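Long-range contact in glucose-6-phosphate isomerase (Thermus thermophilus, PDB 1ZZG), which probably catalyses the reversible isomerisation of glucose 6-phosphate to fructose 6-phosphate, a step of glycolysis and gluconeogenesis: residues W65-G73 against L113-V123. Numbering follows the deposited sequence.
Sequences WVEDFVLIG and LDPRKTLVNAV
Lys117 lies alongside Glu67, the two side chains pointing the same way. Its NZ forms a salt bridge to Glu67 OE2 at 3.1 Å and a weak hydrogen bond to OE1. The lysine chain is extended beyond CG (chi2 171°), which lays its methylenes along the glutamate. Lys117 O accepts from both Glu67 N and Asp68 N, each at 3.0 Å. With an alanine here, the Glu67 carboxylate would probably lose its charged mate in this contact.

Leu119, paired with Phe69, packs on the face that carries Phe69 and Asn121. Its CB meets Val66 CG2 at 3.5 Å, and its CD2 lies beside the Phe69 ring. Trp65 crosses Leu119 at about a right angle. The indole edge meets Thr118 O, 3.5 Å from CZ3, while Val66 CG2 lies over one face, offset toward the rim. Phe69 CZ touches Asn121 CB at 3.5 Å, the ring and amide planes being nearly perpendicular. Asn121 ND2 donates to Val156 O and hydrogen-bonds Thr158 OG1 on the neighbouring strand. Phe201 of helix 193-201 packs on this side of the sheet against Val66, Phe69 and Leu119.

On the other side, Val70 CG2 meets Leu113 CD1 at 3.5 Å. Leu113 CD2 lies against the Asp68 carboxylate, whose OD2 is water-bridged to Asp114 N and forms a salt bridge with Arg94.

The strands run parallel: 118-123 is the middle one of five in a parallel sheet characteristic of the SIS fold, and 68-72 lies between it and 94-98. Bonds such as Leu119 N to Asp68 O and Val70 N to Leu119 O satisfy buried backbone groups between largely apolar side-chain layers. The Lys117-Glu67 ion pair and the water-linked Asp68 confine charge to the end where the strands enter the sheet.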
loop_
_atom_site.group_PDB
_atom_site.type_symbol
_atom_site.label_atom_id
_atom_site.label_comp_id
_atom_site.label_asym_id
_atom_site.label_seq_id
_atom_site.Cartn_x
_atom_site.Cartn_y
_atom_site.Cartn_z
ATOM N N TRP A 65 6.890 29.679 -7.848
ATOM C CA TRP A 65 7.398 29.078 -9.081
ATOM C C TRP A 65 7.439 27.548 -9.058
ATOM O O TRP A 65 7.595 26.916 -10.103
ATOM C CB TRP A 65 8.808 29.593 -9.367
ATOM C CG TRP A 65 9.729 29.413 -8.200
ATOM C CD1 TRP A 65 9.963 30.307 -7.192
ATOM C CD2 TRP A 65 10.487 28.243 -7.882
ATOM N NE1 TRP A 65 10.819 29.763 -6.263
ATOM C CE2 TRP A 65 11.156 28.496 -6.661
ATOM C CE3 TRP A 65 10.666 27.002 -8.508
ATOM C CZ2 TRP A 65 11.992 27.551 -6.053
ATOM C CZ3 TRP A 65 11.498 26.061 -7.903
ATOM C CH2 TRP A 65 12.150 26.342 -6.688
ATOM N N VAL A 66 7.312 26.955 -7.876
ATOM C CA VAL A 66 7.368 25.501 -7.753
ATOM C C VAL A 66 6.173 24.769 -8.365
ATOM O O VAL A 66 5.023 25.031 -8.010
ATOM C CB VAL A 66 7.494 25.067 -6.269
ATOM C CG1 VAL A 66 7.424 23.545 -6.162
ATOM C CG2 VAL A 66 8.805 25.573 -5.685
ATOM N N GLU A 67 6.464 23.852 -9.286
ATOM C CA GLU A 67 5.438 23.040 -9.936
ATOM C C GLU A 67 5.659 21.581 -9.556
ATOM O O GLU A 67 4.744 20.764 -9.622
ATOM C CB GLU A 67 5.506 23.184 -11.457
ATOM C CG GLU A 67 4.818 24.426 -12.007
ATOM C CD GLU A 67 4.793 24.453 -13.529
ATOM O OE1 GLU A 67 4.501 23.401 -14.139
ATOM O OE2 GLU A 67 5.052 25.525 -14.115
ATOM N N ASP A 68 6.888 21.258 -9.170
ATOM C CA ASP A 68 7.230 19.901 -8.763
ATOM C C ASP A 68 7.983 19.945 -7.439
ATOM O O ASP A 68 8.977 20.653 -7.297
ATOM C CB ASP A 68 8.074 19.221 -9.847
ATOM C CG ASP A 68 7.276 18.932 -11.113
ATOM O OD1 ASP A 68 6.649 17.853 -11.200
ATOM O OD2 ASP A 68 7.259 19.796 -12.017
ATOM N N PHE A 69 7.486 19.187 -6.468
ATOM C CA PHE A 69 8.083 19.120 -5.137
ATOM C C PHE A 69 8.658 17.718 -4.945
ATOM O O PHE A 69 7.906 16.747 -4.855
ATOM C CB PHE A 69 6.995 19.379 -4.089
ATOM C CG PHE A 69 7.515 19.574 -2.696
ATOM C CD1 PHE A 69 7.582 20.847 -2.138
ATOM C CD2 PHE A 69 7.913 18.485 -1.925
ATOM C CE1 PHE A 69 8.037 21.034 -0.832
ATOM C CE2 PHE A 69 8.370 18.661 -0.622
ATOM C CZ PHE A 69 8.430 19.940 -0.074
ATOM N N VAL A 70 9.982 17.608 -4.896
ATOM C CA VAL A 70 10.624 16.308 -4.713
ATOM C C VAL A 70 11.027 16.132 -3.251
ATOM O O VAL A 70 11.962 16.777 -2.771
ATOM C CB VAL A 70 11.894 16.164 -5.606
ATOM C CG1 VAL A 70 12.601 14.844 -5.305
ATOM C CG2 VAL A 70 11.507 16.241 -7.089
ATOM N N LEU A 71 10.318 15.263 -2.538
ATOM C CA LEU A 71 10.639 15.030 -1.138
ATOM C C LEU A 71 11.563 13.828 -1.010
ATOM O O LEU A 71 11.162 12.697 -1.274
ATOM C CB LEU A 71 9.361 14.796 -0.320
ATOM C CG LEU A 71 9.445 14.984 1.204
ATOM C CD1 LEU A 71 8.037 14.841 1.792
ATOM C CD2 LEU A 71 10.406 13.968 1.833
ATOM N N ILE A 72 12.808 14.076 -0.625
ATOM C CA ILE A 72 13.766 12.994 -0.447
ATOM C C ILE A 72 13.739 12.645 1.035
ATOM O O ILE A 72 14.290 13.370 1.870
ATOM C CB ILE A 72 15.202 13.411 -0.859
ATOM C CG1 ILE A 72 15.198 13.972 -2.288
ATOM C CG2 ILE A 72 16.131 12.200 -0.763
ATOM C CD1 ILE A 72 16.584 14.292 -2.865
ATOM N N GLY A 73 13.070 11.544 1.360
ATOM C CA GLY A 73 12.961 11.138 2.748
ATOM C C GLY A 73 12.340 9.763 2.828
ATOM O O GLY A 73 11.696 9.303 1.878
ATOM N N LEU A 113 11.745 15.932 -15.119
ATOM C CA LEU A 113 11.466 17.147 -14.368
ATOM C C LEU A 113 12.240 18.347 -14.909
ATOM O O LEU A 113 13.368 18.210 -15.372
ATOM C CB LEU A 113 11.824 16.965 -12.886
ATOM C CG LEU A 113 11.064 15.945 -12.028
ATOM C CD1 LEU A 113 11.643 15.948 -10.616
ATOM C CD2 LEU A 113 9.585 16.292 -11.993
ATOM N N ASP A 114 11.619 19.519 -14.854
ATOM C CA ASP A 114 12.271 20.746 -15.287
ATOM C C ASP A 114 12.924 21.315 -14.027
ATOM O O ASP A 114 12.231 21.733 -13.103
ATOM C CB ASP A 114 11.248 21.751 -15.818
ATOM C CG ASP A 114 11.896 23.036 -16.313
ATOM O OD1 ASP A 114 13.057 23.309 -15.943
ATOM O OD2 ASP A 114 11.239 23.783 -17.067
ATOM N N PRO A 115 14.267 21.332 -13.972
ATOM C CA PRO A 115 14.980 21.857 -12.801
ATOM C C PRO A 115 14.467 23.221 -12.340
ATOM O O PRO A 115 14.322 23.474 -11.144
ATOM C CB PRO A 115 16.427 21.922 -13.279
ATOM C CG PRO A 115 16.514 20.787 -14.231
ATOM C CD PRO A 115 15.218 20.904 -15.012
ATOM N N ARG A 116 14.186 24.097 -13.298
ATOM C CA ARG A 116 13.712 25.439 -12.983
ATOM C C ARG A 116 12.381 25.469 -12.242
ATOM O O ARG A 116 12.057 26.458 -11.585
ATOM C CB ARG A 116 13.578 26.267 -14.260
ATOM C CG ARG A 116 14.819 26.309 -15.135
ATOM C CD ARG A 116 14.762 27.532 -16.030
ATOM N NE ARG A 116 14.962 28.751 -15.246
ATOM C CZ ARG A 116 14.409 29.929 -15.521
ATOM N NH1 ARG A 116 13.603 30.067 -16.569
ATOM N NH2 ARG A 116 14.666 30.975 -14.744
ATOM N N LYS A 117 11.609 24.392 -12.358
ATOM C CA LYS A 117 10.300 24.307 -11.711
ATOM C C LYS A 117 10.288 23.300 -10.566
ATOM O O LYS A 117 9.229 22.989 -10.019
ATOM C CB LYS A 117 9.241 23.875 -12.726
ATOM C CG LYS A 117 9.030 24.808 -13.900
ATOM C CD LYS A 117 8.110 24.127 -14.903
ATOM C CE LYS A 117 7.456 25.110 -15.857
ATOM N NZ LYS A 117 6.435 24.424 -16.704
ATOM N N THR A 118 11.465 22.802 -10.202
ATOM C CA THR A 118 11.571 21.797 -9.155
ATOM C C THR A 118 12.169 22.280 -7.836
ATOM O O THR A 118 13.191 22.966 -7.817
ATOM C CB THR A 118 12.422 20.597 -9.644
ATOM O OG1 THR A 118 11.862 20.070 -10.854
ATOM C CG2 THR A 118 12.470 19.503 -8.587
ATOM N N LEU A 119 11.513 21.925 -6.734
ATOM C CA LEU A 119 12.013 22.253 -5.406
ATOM C C LEU A 119 12.321 20.918 -4.741
ATOM O O LEU A 119 11.483 20.013 -4.740
ATOM C CB LEU A 119 10.968 23.002 -4.572
ATOM C CG LEU A 119 11.420 23.237 -3.125
ATOM C CD1 LEU A 119 12.679 24.105 -3.107
ATOM C CD2 LEU A 119 10.310 23.899 -2.334
ATOM N N VAL A 120 13.522 20.788 -4.193
ATOM C CA VAL A 120 13.917 19.555 -3.532
ATOM C C VAL A 120 13.927 19.774 -2.021
ATOM O O VAL A 120 14.499 20.745 -1.529
ATOM C CB VAL A 120 15.314 19.101 -4.003
ATOM C CG1 VAL A 120 15.690 17.781 -3.340
ATOM C CG2 VAL A 120 15.321 18.953 -5.521
ATOM N N ASN A 121 13.280 18.869 -1.296
ATOM C CA ASN A 121 13.196 18.955 0.158
ATOM C C ASN A 121 13.820 17.710 0.776
ATOM O O ASN A 121 13.239 16.622 0.710
ATOM C CB ASN A 121 11.721 19.068 0.578
ATOM C CG ASN A 121 11.526 19.160 2.088
ATOM O OD1 ASN A 121 10.430 18.903 2.586
ATOM N ND2 ASN A 121 12.579 19.537 2.818
ATOM N N ALA A 122 15.010 17.863 1.353
ATOM C CA ALA A 122 15.696 16.746 1.993
ATOM C C ALA A 122 15.226 16.681 3.441
ATOM O O ALA A 122 15.485 17.594 4.230
ATOM C CB ALA A 122 17.193 16.947 1.938
ATOM N N VAL A 123 14.549 15.591 3.786
ATOM C CA VAL A 123 14.002 15.420 5.123
ATOM C C VAL A 123 14.585 14.231 5.873
ATOM O O VAL A 123 14.518 13.093 5.402
ATOM C CB VAL A 123 12.470 15.236 5.062
ATOM C CG1 VAL A 123 11.879 15.367 6.463
ATOM C CG2 VAL A 123 11.855 16.258 4.103
HETATM O O HOH W 1 8.845 19.871 -14.375
#